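Lipoprotein, putative (Bacillus anthracis, PDB 4O4A) is of unknown function but belongs to the DUF6843 family and, as a putative lipoprotein, may be membrane-attached and possibly lipid-binding. Local coordinates at residues T28-L33 / S61-A66; P35-G40 / V90-Q95; G40-V45 / L124-T129; Y46-A51 / T70-T75. All coordinates share one frame; numbering follows the deposited sequence.

Interaction 1. Residues T28-L33 / S61-A66; sequences TDTIYL and SVVTFA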
loop_
_atom_site.group_PDB
_atom_site.type_symbol
_atom_site.label_atom_id
_atom_site.label_comp_id
_atom_site.label_asym_id
_atom_site.label_seq_id
_atom_site.Cartn_x
_atom_site.Cartn_y
_atom_site.Cartn_z
ATOM N N THR B 28 13.218 29.626 -26.264
ATOM C CA THR B 28 11.920 28.993 -25.940
ATOM C C THR B 28 10.838 29.965 -25.485
ATOM O O THR B 28 9.659 29.657 -25.599
ATOM C CB THR B 28 12.046 27.848 -24.893
ATOM O OG1 THR B 28 12.800 28.292 -23.756
ATOM C CG2 THR B 28 12.731 26.629 -25.522
ATOM N N ASP B 29 11.252 31.105 -24.933
ATOM C CA ASP B 29 10.356 32.149 -24.490
ATOM C C ASP B 29 9.019 31.671 -23.961
ATOM O O ASP B 29 7.979 31.980 -24.552
ATOM C CB ASP B 29 10.091 33.074 -25.669
ATOM C CG ASP B 29 11.336 33.669 -26.228
ATOM O OD1 ASP B 29 12.310 33.843 -25.463
ATOM O OD2 ASP B 29 11.331 34.000 -27.433
ATOM N N THR B 30 9.027 30.899 -22.881
ATOM C CA THR B 30 7.774 30.468 -22.279
ATOM C C THR B 30 7.746 30.760 -20.777
ATOM O O THR B 30 8.725 30.553 -20.077
ATOM C CB THR B 30 7.505 28.984 -22.510
ATOM O OG1 THR B 30 7.498 28.741 -23.913
ATOM C CG2 THR B 30 6.147 28.581 -21.917
ATOM N N ILE B 31 6.595 31.232 -20.314
ATOM C CA ILE B 31 6.361 31.523 -18.919
ATOM C C ILE B 31 5.329 30.531 -18.433
ATOM O O ILE B 31 4.271 30.393 -19.050
ATOM C CB ILE B 31 5.789 32.933 -18.732
ATOM C CG1 ILE B 31 6.871 33.969 -18.983
ATOM C CG2 ILE B 31 5.258 33.111 -17.321
ATOM C CD1 ILE B 31 6.377 35.399 -18.921
ATOM N N TYR B 32 5.634 29.835 -17.346
ATOM C CA TYR B 32 4.709 28.866 -16.789
ATOM C C TYR B 32 4.159 29.405 -15.487
ATOM O O TYR B 32 4.919 29.754 -14.600
ATOM C CB TYR B 32 5.408 27.532 -16.535
ATOM C CG TYR B 32 5.907 26.866 -17.787
ATOM C CD1 TYR B 32 5.098 25.992 -18.499
ATOM C CD2 TYR B 32 7.184 27.120 -18.278
ATOM C CE1 TYR B 32 5.562 25.373 -19.654
ATOM C CE2 TYR B 32 7.654 26.522 -19.437
ATOM C CZ TYR B 32 6.842 25.647 -20.117
ATOM O OH TYR B 32 7.305 25.045 -21.256
ATOM N N LEU B 33 2.837 29.470 -15.385
ATOM C CA LEU B 33 2.181 29.936 -14.176
ATOM C C LEU B 33 1.533 28.755 -13.485
ATOM O O LEU B 33 0.617 28.137 -14.025
ATOM C CB LEU B 33 1.128 30.970 -14.519
ATOM C CG LEU B 33 1.655 32.143 -15.335
ATOM C CD1 LEU B 33 0.534 33.121 -15.633
ATOM C CD2 LEU B 33 2.789 32.850 -14.613
ATOM N N SER B 61 5.463 33.296 -24.302
ATOM C CA SER B 61 4.149 32.672 -24.406
ATOM C C SER B 61 3.829 32.328 -22.979
ATOM O O SER B 61 4.728 32.005 -22.209
ATOM C CB SER B 61 4.180 31.403 -25.256
ATOM O OG SER B 61 4.572 31.678 -26.583
ATOM N N VAL B 62 2.566 32.391 -22.604
ATOM C CA VAL B 62 2.210 32.159 -21.206
ATOM C C VAL B 62 1.329 30.950 -21.024
ATOM O O VAL B 62 0.225 30.912 -21.533
ATOM C CB VAL B 62 1.474 33.374 -20.613
ATOM C CG1 VAL B 62 1.239 33.185 -19.122
ATOM C CG2 VAL B 62 2.271 34.642 -20.844
ATOM N N VAL B 63 1.834 29.975 -20.276
ATOM C CA VAL B 63 1.093 28.774 -19.971
ATOM C C VAL B 63 0.553 28.913 -18.573
ATOM O O VAL B 63 1.314 29.081 -17.629
ATOM C CB VAL B 63 1.967 27.515 -20.032
ATOM C CG1 VAL B 63 1.192 26.310 -19.514
ATOM C CG2 VAL B 63 2.442 27.262 -21.450
ATOM N N THR B 64 -0.767 28.852 -18.448
ATOM C CA THR B 64 -1.431 28.945 -17.161
ATOM C C THR B 64 -2.030 27.608 -16.849
ATOM O O THR B 64 -2.902 27.134 -17.569
ATOM C CB THR B 64 -2.556 29.979 -17.172
ATOM O OG1 THR B 64 -1.996 31.285 -17.326
ATOM C CG2 THR B 64 -3.317 29.938 -15.876
ATOM N N PHE B 65 -1.546 26.980 -15.790
ATOM C CA PHE B 65 -2.062 25.690 -15.405
ATOM C C PHE B 65 -3.323 25.855 -14.601
ATOM O O PHE B 65 -3.468 26.790 -13.837
ATOM C CB PHE B 65 -1.033 24.891 -14.590
ATOM C CG PHE B 65 0.141 24.424 -15.395
ATOM C CD1 PHE B 65 0.013 23.350 -16.264
ATOM C CD2 PHE B 65 1.377 25.050 -15.287
ATOM C CE1 PHE B 65 1.089 22.912 -17.023
ATOM C CE2 PHE B 65 2.463 24.618 -16.040
ATOM C CZ PHE B 65 2.317 23.548 -16.909
ATOM N N ALA B 66 -4.233 24.918 -14.775
ATOM C CA ALA B 66 -5.438 24.903 -14.003
ATOM C C ALA B 66 -5.074 24.321 -12.628
ATOM O O ALA B 66 -3.955 23.846 -12.412
ATOM C CB ALA B 66 -6.481 24.045 -14.690
#
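Y32 of strand 30-35 and V63 of strand 60-64 run alongside each other on one face of this parallel pair, within a mixed five-stranded sheet. CD1 of the Y32 ring is 3.8 Å from CB of V63. CG of Y32 is anti to its carbonyl carbon (chi1 -64°), which lays the ring beside V63 and near F65. The two rings meet obliquely, at 3.9 Å between Y32 CD1 and F65 CE2. T30 CG2 sits over the rim of one Y32 face and also meets V63 CG2. V63 CG1 lies over the rim of one F65 face. On the other face of the sheet L33 slants across V62, and L33 CD1 is 3.6 Å from V62 CG1. Between these layers run five backbone bonds, from S61 N to D29 O through to F65 N to L33 O. All five are nearly straight; V63 N to I31 O, for example, is 2.8 Å. Y87 packs its ring almost parallel to Y32, and V44 of strand 40-45 meets V63. The chemistry is therefore mainly apolar on both faces, with the backbone polar atoms paired between the strands, as suits a buried sheet interior.

Interaction 2. Residues P35-G40 / V90-Q95; sequences PEEYEG and VNKEGQ
E36 and E37 reach N91 and K92 through the same first torsion. In both glutamates CG lies between the backbone N and the carbonyl carbon (chi1 66° and 54°). Beyond CG they differ. The chain of E36 runs on extended and lays its carboxylate against the backbone and CB of N91, with OE2 of E36 3.8 Å from CB of N91. The carboxylate and the amide of N91 are turned 79° apart, so the two flat groups do not stack. The chain of E37 bends at its second torsion and crosses K92 at about a right angle. Its OE2 meets the aliphatic end of K92, 3.4 Å from CE. The ammonium is a little farther off, with K92 NZ 4.1 Å from E37 OE2. That is too long for a salt bridge, although the opposite charges probably attract. One backbone bond joins the segments, from E36 N to V90 O at 3.1 Å. It follows the parallel pairing of P35 with V90, where strands 30-35 and 86-90 end. The chains then part into two type I turns, P35 to Y38 and N91 to G94. N91 holds its own turn. Its OD1 accepts from Q95 N at 2.7 Å, and its ND2 gives to Q95 OE1 at 3.0 Å. With G94 N bonded to N91 O, and N91 N to Q95 O, the second turn is consistent with a type I turn plus G1 bulge, closing the hairpin between strands 86-90 and 96-98.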
loop_
_atom_site.group_PDB
_atom_site.type_symbol
_atom_site.label_atom_id
_atom_site.label_comp_id
_atom_site.label_asym_id
_atom_site.label_seq_id
_atom_site.Cartn_x
_atom_site.Cartn_y
_atom_site.Cartn_z
ATOM N N PRO B 35 -0.432 27.222 -10.049
ATOM C CA PRO B 35 -1.121 27.618 -8.823
ATOM C C PRO B 35 -0.220 27.340 -7.623
ATOM O O PRO B 35 0.328 26.250 -7.508
ATOM C CB PRO B 35 -2.352 26.719 -8.817
ATOM C CG PRO B 35 -2.642 26.509 -10.260
ATOM C CD PRO B 35 -1.288 26.404 -10.919
ATOM N N GLU B 36 -0.075 28.317 -6.739
ATOM C CA GLU B 36 0.840 28.197 -5.591
ATOM C C GLU B 36 0.662 26.968 -4.713
ATOM O O GLU B 36 1.633 26.454 -4.162
ATOM C CB GLU B 36 0.742 29.433 -4.707
ATOM C CG GLU B 36 -0.595 29.606 -4.019
ATOM C CD GLU B 36 -0.649 30.860 -3.181
ATOM O OE1 GLU B 36 0.353 31.613 -3.166
ATOM O OE2 GLU B 36 -1.703 31.095 -2.544
ATOM N N GLU B 37 -0.573 26.509 -4.572
ATOM C CA GLU B 37 -0.843 25.359 -3.727
ATOM C C GLU B 37 -0.565 24.019 -4.405
ATOM O O GLU B 37 -0.505 22.989 -3.730
ATOM C CB GLU B 37 -2.283 25.412 -3.158
ATOM C CG GLU B 37 -3.425 25.563 -4.179
ATOM C CD GLU B 37 -3.631 26.997 -4.696
ATOM O OE1 GLU B 37 -3.705 27.187 -5.935
ATOM O OE2 GLU B 37 -3.712 27.936 -3.872
ATOM N N TYR B 38 -0.364 24.022 -5.722
ATOM C CA TYR B 38 -0.138 22.769 -6.447
ATOM C C TYR B 38 1.264 22.209 -6.333
ATOM O O TYR B 38 2.257 22.941 -6.275
ATOM C CB TYR B 38 -0.456 22.926 -7.921
ATOM C CG TYR B 38 -0.426 21.606 -8.664
ATOM C CD1 TYR B 38 -1.536 20.750 -8.642
ATOM C CD2 TYR B 38 0.696 21.206 -9.380
ATOM C CE1 TYR B 38 -1.524 19.543 -9.308
ATOM C CE2 TYR B 38 0.713 20.000 -10.050
ATOM C CZ TYR B 38 -0.405 19.180 -10.009
ATOM O OH TYR B 38 -0.401 17.995 -10.663
ATOM N N GLU B 39 1.324 20.886 -6.297
ATOM C CA GLU B 39 2.580 20.180 -6.228
ATOM C C GLU B 39 2.393 18.912 -7.021
ATOM O O GLU B 39 1.364 18.258 -6.912
ATOM C CB GLU B 39 2.960 19.876 -4.776
ATOM C CG GLU B 39 4.389 19.368 -4.587
ATOM C CD GLU B 39 4.836 19.355 -3.121
ATOM O OE1 GLU B 39 3.961 19.379 -2.223
ATOM O OE2 GLU B 39 6.069 19.345 -2.869
ATOM N N GLY B 40 3.368 18.582 -7.857
ATOM C CA GLY B 40 3.293 17.355 -8.607
ATOM C C GLY B 40 3.489 17.482 -10.089
ATOM O O GLY B 40 4.141 18.395 -10.569
ATOM N N VAL B 90 1.206 31.312 -8.616
ATOM C CA VAL B 90 0.271 32.416 -8.551
ATOM C C VAL B 90 -0.817 32.196 -7.510
ATOM O O VAL B 90 -1.369 31.109 -7.407
ATOM C CB VAL B 90 -0.426 32.653 -9.898
ATOM C CG1 VAL B 90 -1.259 33.926 -9.828
ATOM C CG2 VAL B 90 0.559 32.759 -11.052
ATOM N N ASN B 91 -1.137 33.250 -6.761
ATOM C CA ASN B 91 -2.192 33.180 -5.760
ATOM C C ASN B 91 -3.547 33.381 -6.439
ATOM O O ASN B 91 -3.606 33.563 -7.654
ATOM C CB ASN B 91 -1.960 34.202 -4.633
ATOM C CG ASN B 91 -1.944 35.630 -5.121
ATOM O OD1 ASN B 91 -2.236 35.912 -6.288
ATOM N ND2 ASN B 91 -1.587 36.549 -4.226
ATOM N N LYS B 92 -4.628 33.350 -5.667
ATOM C CA LYS B 92 -5.958 33.526 -6.241
ATOM C C LYS B 92 -6.077 34.875 -6.968
ATOM O O LYS B 92 -6.676 34.954 -8.039
ATOM C CB LYS B 92 -7.061 33.396 -5.172
ATOM C CG LYS B 92 -7.341 32.013 -4.590
ATOM C CD LYS B 92 -6.135 31.110 -4.344
ATOM C CE LYS B 92 -6.503 29.923 -3.467
ATOM N NZ LYS B 92 -7.638 29.106 -3.979
ATOM N N GLU B 93 -5.480 35.923 -6.398
ATOM C CA GLU B 93 -5.542 37.269 -6.982
ATOM C C GLU B 93 -4.679 37.437 -8.237
ATOM O O GLU B 93 -4.723 38.481 -8.882
ATOM C CB GLU B 93 -5.135 38.333 -5.958
ATOM C CG GLU B 93 -6.071 38.526 -4.771
ATOM C CD GLU B 93 -6.018 37.390 -3.762
ATOM O OE1 GLU B 93 -6.617 37.543 -2.673
ATOM O OE2 GLU B 93 -5.366 36.356 -4.046
ATOM N N GLY B 94 -3.880 36.432 -8.573
ATOM C CA GLY B 94 -3.068 36.501 -9.769
ATOM C C GLY B 94 -1.674 37.067 -9.601
ATOM O O GLY B 94 -0.948 37.194 -10.595
ATOM N N GLN B 95 -1.277 37.403 -8.370
ATOM C CA GLN B 95 0.082 37.893 -8.145
ATOM C C GLN B 95 1.065 36.743 -8.270
ATOM O O GLN B 95 0.836 35.643 -7.756
ATOM C CB GLN B 95 0.272 38.596 -6.808
ATOM C CG GLN B 95 -0.246 40.032 -6.762
ATOM C CD GLN B 95 -1.560 40.180 -6.050
ATOM O OE1 GLN B 95 -1.888 39.389 -5.156
ATOM N NE2 GLN B 95 -2.294 41.235 -6.382
#

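Interaction 3. Residues G40-V45 / L124-T129; sequences GDLIVV and LEVTRT
L42 and L124 meet at their CB atoms, 4.0 Å apart, in the tight part of this antiparallel pair. The L42 side chain slants across V126, its CD1 4.0 Å from V126 CG1. Four backbone bonds hold the pairs L42 with L124 and G40 with V126, including V126 N to G40 O at 2.9 Å and L124 N to L42 O, also 2.9 Å. The opposite face is acidic and buried. D41 and E125 point the same way, yet D41 OD1 stays 4.1 Å from E125 OE1, with the carboxylate planes 64° apart. CG of E125 is anti to its backbone N (chi1 -175°), and the extended chain runs alongside D41. R140 makes a salt bridge to each, and its charge probably eases their repulsion. The loose side is the far end: G40 is partly exposed, and past V126 the chain leaves the strand. There R128 is exposed and bound to a sulfate ion, and T129 has backbone bonds to a second subunit. In the fold, strand 40-45 runs between strands 70-72 and 117-126. Helix 149-166 packs on D41, I43 and V45, F65 packs on L42 and V44, and strand 104-114 lies on the far side of 117-126.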
loop_
_atom_site.group_PDB
_atom_site.type_symbol
_atom_site.label_atom_id
_atom_site.label_comp_id
_atom_site.label_asym_id
_atom_site.label_seq_id
_atom_site.Cartn_x
_atom_site.Cartn_y
_atom_site.Cartn_z
ATOM N N GLY B 40 3.368 18.582 -7.857
ATOM C CA GLY B 40 3.293 17.355 -8.607
ATOM C C GLY B 40 3.489 17.482 -10.089
ATOM O O GLY B 40 4.141 18.395 -10.569
ATOM N N ASP B 41 2.898 16.541 -10.801
ATOM C CA ASP B 41 3.016 16.443 -12.237
ATOM C C ASP B 41 2.268 17.529 -12.958
ATOM O O ASP B 41 1.198 17.919 -12.534
ATOM C CB ASP B 41 2.482 15.101 -12.680
ATOM C CG ASP B 41 3.223 13.952 -12.041
ATOM O OD1 ASP B 41 4.467 13.919 -12.149
ATOM O OD2 ASP B 41 2.567 13.083 -11.433
ATOM N N LEU B 42 2.851 18.010 -14.058
ATOM C CA LEU B 42 2.258 19.049 -14.876
ATOM C C LEU B 42 2.217 18.586 -16.323
ATOM O O LEU B 42 3.163 17.961 -16.826
ATOM C CB LEU B 42 3.072 20.332 -14.796
ATOM C CG LEU B 42 3.128 21.002 -13.440
ATOM C CD1 LEU B 42 4.156 22.118 -13.451
ATOM C CD2 LEU B 42 1.772 21.538 -13.048
ATOM N N ILE B 43 1.126 18.905 -16.996
ATOM C CA ILE B 43 0.983 18.531 -18.376
ATOM C C ILE B 43 0.444 19.688 -19.198
ATOM O O ILE B 43 -0.500 20.369 -18.803
ATOM C CB ILE B 43 0.044 17.331 -18.534
ATOM C CG1 ILE B 43 0.551 16.139 -17.715
ATOM C CG2 ILE B 43 -0.070 16.956 -19.996
ATOM C CD1 ILE B 43 -0.304 14.888 -17.793
ATOM N N VAL B 44 1.076 19.898 -20.347
ATOM C CA VAL B 44 0.647 20.910 -21.289
ATOM C C VAL B 44 0.352 20.177 -22.569
ATOM O O VAL B 44 1.180 19.384 -23.032
ATOM C CB VAL B 44 1.742 21.938 -21.581
ATOM C CG1 VAL B 44 1.211 22.994 -22.539
ATOM C CG2 VAL B 44 2.209 22.600 -20.302
ATOM N N VAL B 45 -0.819 20.397 -23.138
ATOM C CA VAL B 45 -1.167 19.732 -24.390
ATOM C C VAL B 45 -1.453 20.792 -25.423
ATOM O O VAL B 45 -2.250 21.696 -25.188
ATOM C CB VAL B 45 -2.376 18.818 -24.249
ATOM C CG1 VAL B 45 -2.663 18.123 -25.580
ATOM C CG2 VAL B 45 -2.137 17.792 -23.160
ATOM N N LEU B 124 6.008 18.025 -17.162
ATOM C CA LEU B 124 6.872 18.677 -16.214
ATOM C C LEU B 124 6.402 18.297 -14.843
ATOM O O LEU B 124 5.343 17.723 -14.671
ATOM C CB LEU B 124 6.811 20.191 -16.319
ATOM C CG LEU B 124 7.278 20.840 -17.608
ATOM C CD1 LEU B 124 6.084 20.938 -18.530
ATOM C CD2 LEU B 124 7.825 22.233 -17.338
ATOM N N GLU B 125 7.192 18.666 -13.858
ATOM C CA GLU B 125 6.879 18.355 -12.502
ATOM C C GLU B 125 7.374 19.496 -11.660
ATOM O O GLU B 125 8.454 20.046 -11.907
ATOM C CB GLU B 125 7.567 17.054 -12.134
ATOM C CG GLU B 125 7.236 16.531 -10.766
ATOM C CD GLU B 125 7.944 15.231 -10.444
ATOM O OE1 GLU B 125 8.459 14.561 -11.362
ATOM O OE2 GLU B 125 7.988 14.880 -9.247
ATOM N N VAL B 126 6.598 19.854 -10.652
ATOM C CA VAL B 126 6.974 20.949 -9.777
ATOM C C VAL B 126 6.966 20.477 -8.349
ATOM O O VAL B 126 6.229 19.536 -7.989
ATOM C CB VAL B 126 5.997 22.132 -9.921
ATOM C CG1 VAL B 126 4.578 21.734 -9.520
ATOM C CG2 VAL B 126 6.447 23.317 -9.097
ATOM N N THR B 127 7.772 21.146 -7.530
ATOM C CA THR B 127 7.823 20.876 -6.096
ATOM C C THR B 127 7.944 22.190 -5.334
ATOM O O THR B 127 8.412 23.211 -5.876
ATOM C CB THR B 127 9.021 19.984 -5.712
ATOM O OG1 THR B 127 8.999 19.698 -4.318
ATOM C CG2 THR B 127 10.335 20.658 -6.043
ATOM N N ARG B 128 7.482 22.162 -4.087
ATOM C CA ARG B 128 7.613 23.295 -3.170
ATOM C C ARG B 128 8.504 22.819 -2.029
ATOM O O ARG B 128 9.324 23.560 -1.496
ATOM C CB ARG B 128 6.261 23.662 -2.619
ATOM C CG ARG B 128 5.217 23.899 -3.701
ATOM C CD ARG B 128 3.789 23.733 -3.179
ATOM N NE ARG B 128 3.565 24.320 -1.862
ATOM C CZ ARG B 128 2.556 23.950 -1.079
ATOM N NH1 ARG B 128 1.738 22.980 -1.465
ATOM N NH2 ARG B 128 2.385 24.513 0.103
ATOM N N THR B 129 8.315 21.549 -1.693
ATOM C CA THR B 129 9.011 20.824 -0.666
ATOM C C THR B 129 10.492 20.582 -0.864
ATOM O O THR B 129 11.275 20.776 0.054
ATOM C CB THR B 129 8.371 19.410 -0.607
ATOM O OG1 THR B 129 7.028 19.516 -0.111
ATOM C CG2 THR B 129 9.177 18.428 0.266
#

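Interaction 4. Residues Y46-A51 / T70-T75; sequences YNVPGA and TAVTST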
loop_
_atom_site.group_PDB
_atom_site.type_symbol
_atom_site.label_atom_id
_atom_site.label_comp_id
_atom_site.label_asym_id
_atom_site.label_seq_id
_atom_site.Cartn_x
_atom_site.Cartn_y
_atom_site.Cartn_z
ATOM N N TYR B 46 -0.793 20.674 -26.563
ATOM C CA TYR B 46 -0.925 21.650 -27.628
ATOM C C TYR B 46 -1.801 21.166 -28.774
ATOM O O TYR B 46 -2.217 20.002 -28.832
ATOM C CB TYR B 46 0.465 21.978 -28.185
ATOM C CG TYR B 46 1.385 22.682 -27.205
ATOM C CD1 TYR B 46 2.080 21.967 -26.247
ATOM C CD2 TYR B 46 1.572 24.056 -27.268
ATOM C CE1 TYR B 46 2.920 22.608 -25.355
ATOM C CE2 TYR B 46 2.409 24.708 -26.390
ATOM C CZ TYR B 46 3.081 23.974 -25.431
ATOM O OH TYR B 46 3.936 24.618 -24.567
ATOM N N ASN B 47 -2.080 22.095 -29.679
ATOM C CA ASN B 47 -2.851 21.826 -30.868
ATOM C C ASN B 47 -4.233 21.255 -30.571
ATOM O O ASN B 47 -4.740 20.434 -31.313
ATOM C CB ASN B 47 -2.074 20.882 -31.774
ATOM C CG ASN B 47 -2.611 20.864 -33.177
ATOM O OD1 ASN B 47 -3.053 21.888 -33.701
ATOM N ND2 ASN B 47 -2.569 19.706 -33.802
ATOM N N VAL B 48 -4.841 21.711 -29.485
ATOM C CA VAL B 48 -6.182 21.281 -29.118
ATOM C C VAL B 48 -7.162 22.310 -29.674
ATOM O O VAL B 48 -7.225 23.440 -29.186
ATOM C CB VAL B 48 -6.340 21.202 -27.600
ATOM C CG1 VAL B 48 -7.753 20.775 -27.222
ATOM C CG2 VAL B 48 -5.320 20.238 -27.024
ATOM N N PRO B 49 -7.941 21.927 -30.685
ATOM C CA PRO B 49 -8.862 22.890 -31.280
ATOM C C PRO B 49 -9.980 23.284 -30.326
ATOM O O PRO B 49 -10.499 22.440 -29.598
ATOM C CB PRO B 49 -9.425 22.140 -32.490
ATOM C CG PRO B 49 -9.327 20.697 -32.112
ATOM C CD PRO B 49 -8.120 20.572 -31.230
ATOM N N GLY B 50 -10.340 24.563 -30.338
ATOM C CA GLY B 50 -11.384 25.079 -29.461
ATOM C C GLY B 50 -10.777 25.653 -28.200
ATOM O O GLY B 50 -11.371 26.511 -27.551
ATOM N N ALA B 51 -9.581 25.188 -27.851
ATOM C CA ALA B 51 -8.893 25.689 -26.672
ATOM C C ALA B 51 -8.348 27.081 -26.938
ATOM O O ALA B 51 -8.217 27.508 -28.083
ATOM C CB ALA B 51 -7.763 24.760 -26.281
ATOM N N THR B 70 -2.950 20.981 -15.137
ATOM C CA THR B 70 -3.166 20.718 -16.542
ATOM C C THR B 70 -3.313 22.002 -17.324
ATOM O O THR B 70 -3.861 22.973 -16.814
ATOM C CB THR B 70 -4.498 19.996 -16.646
ATOM O OG1 THR B 70 -4.390 18.725 -15.999
ATOM C CG2 THR B 70 -4.932 19.829 -18.063
ATOM N N ALA B 71 -2.848 22.005 -18.568
ATOM C CA ALA B 71 -2.988 23.173 -19.430
ATOM C C ALA B 71 -3.233 22.692 -20.829
ATOM O O ALA B 71 -2.498 21.867 -21.347
ATOM C CB ALA B 71 -1.757 24.039 -19.385
ATOM N N VAL B 72 -4.293 23.206 -21.427
ATOM C CA VAL B 72 -4.716 22.813 -22.749
ATOM C C VAL B 72 -4.730 24.039 -23.626
ATOM O O VAL B 72 -5.269 25.050 -23.229
ATOM C CB VAL B 72 -6.138 22.271 -22.649
ATOM C CG1 VAL B 72 -6.714 21.967 -24.014
ATOM C CG2 VAL B 72 -6.161 21.029 -21.771
ATOM N N THR B 73 -4.135 23.969 -24.808
ATOM C CA THR B 73 -4.124 25.128 -25.698
ATOM C C THR B 73 -4.228 24.753 -27.154
ATOM O O THR B 73 -3.869 23.645 -27.556
ATOM C CB THR B 73 -2.842 25.979 -25.545
ATOM O OG1 THR B 73 -2.908 27.128 -26.409
ATOM C CG2 THR B 73 -1.605 25.158 -25.890
ATOM N N SER B 74 -4.714 25.712 -27.937
ATOM C CA SER B 74 -4.852 25.563 -29.375
ATOM C C SER B 74 -3.581 26.022 -30.090
ATOM O O SER B 74 -3.499 25.941 -31.301
ATOM C CB SER B 74 -6.055 26.339 -29.874
ATOM O OG SER B 74 -6.003 27.696 -29.471
ATOM N N THR B 75 -2.593 26.523 -29.349
ATOM C CA THR B 75 -1.329 26.915 -29.953
ATOM C C THR B 75 -0.762 25.655 -30.597
ATOM O O THR B 75 -0.714 24.625 -29.957
ATOM C CB THR B 75 -0.369 27.500 -28.906
ATOM O OG1 THR B 75 -0.922 28.719 -28.384
ATOM C CG2 THR B 75 0.992 27.784 -29.515
#
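S74 OG gives a hydrogen bond to A51 O, 2.6 Å. The hydroxyl stands above the carbonyl plane of A51. OG lies between the backbone N and carbonyl carbon of S74 (chi1 54°), which turns it to A51. Two backbone bonds follow, N47 N to T75 O and V48 N to T73 O, both 2.9 Å. The side-chain amide of N47 looks elsewhere, to the backbone of E118. T73 OG1 accepts from T75 N at 3.0 Å, which makes an ST turn, and also bonds to E52 O. On the other segment a type II turn runs from V48 to A51, with G50 at its third position. These turns lie where the parallel neighbours 40-45 and 70-72 come to an end. Beyond the sheet the two backbone bonds keep the chains together for a few residues more. Outside the polar part, V48 and V72 cross at about a right angle, with 3.6 Å between their CG1 atoms. A51 CB joins them from the turn, 3.7 Å from V72 CG1. The Y46 ring turns an edge to T75 O, which lies near the ring plane. T73 CG2 meets the same ring obliquely, 3.6 Å from Y46 CD2. Helix 149-166 lies alongside, with I161 on V48 and Y165 on V72, while M78 and P120 touch Y46.

How the interactions relate
From the N terminus, 28-33 pairs with 61-66 and closes a loop of 27 residues (interaction 1). The strand ends at P35, and the loop that follows meets 90-95 (interaction 2). G40 is shared with interaction 3, where 40-45 pairs with 124-129 and closes the longest loop. Interaction 4 joins 46-51 to 70-75, closes the shortest, and is nested inside those of interactions 2 and 3. Interaction 1 crosses each of the other three, and interactions 2 and 3 cross each other. Interaction 1 lies in the five-stranded sheet and interaction 2 in loops at its end; interaction 3 lies in the four-stranded sheet and interaction 4 extends from it. F65 and V63 pack on A71, linking interactions 1 and 4. A71 also bonds V45 and I43, joining interactions 3 and 4.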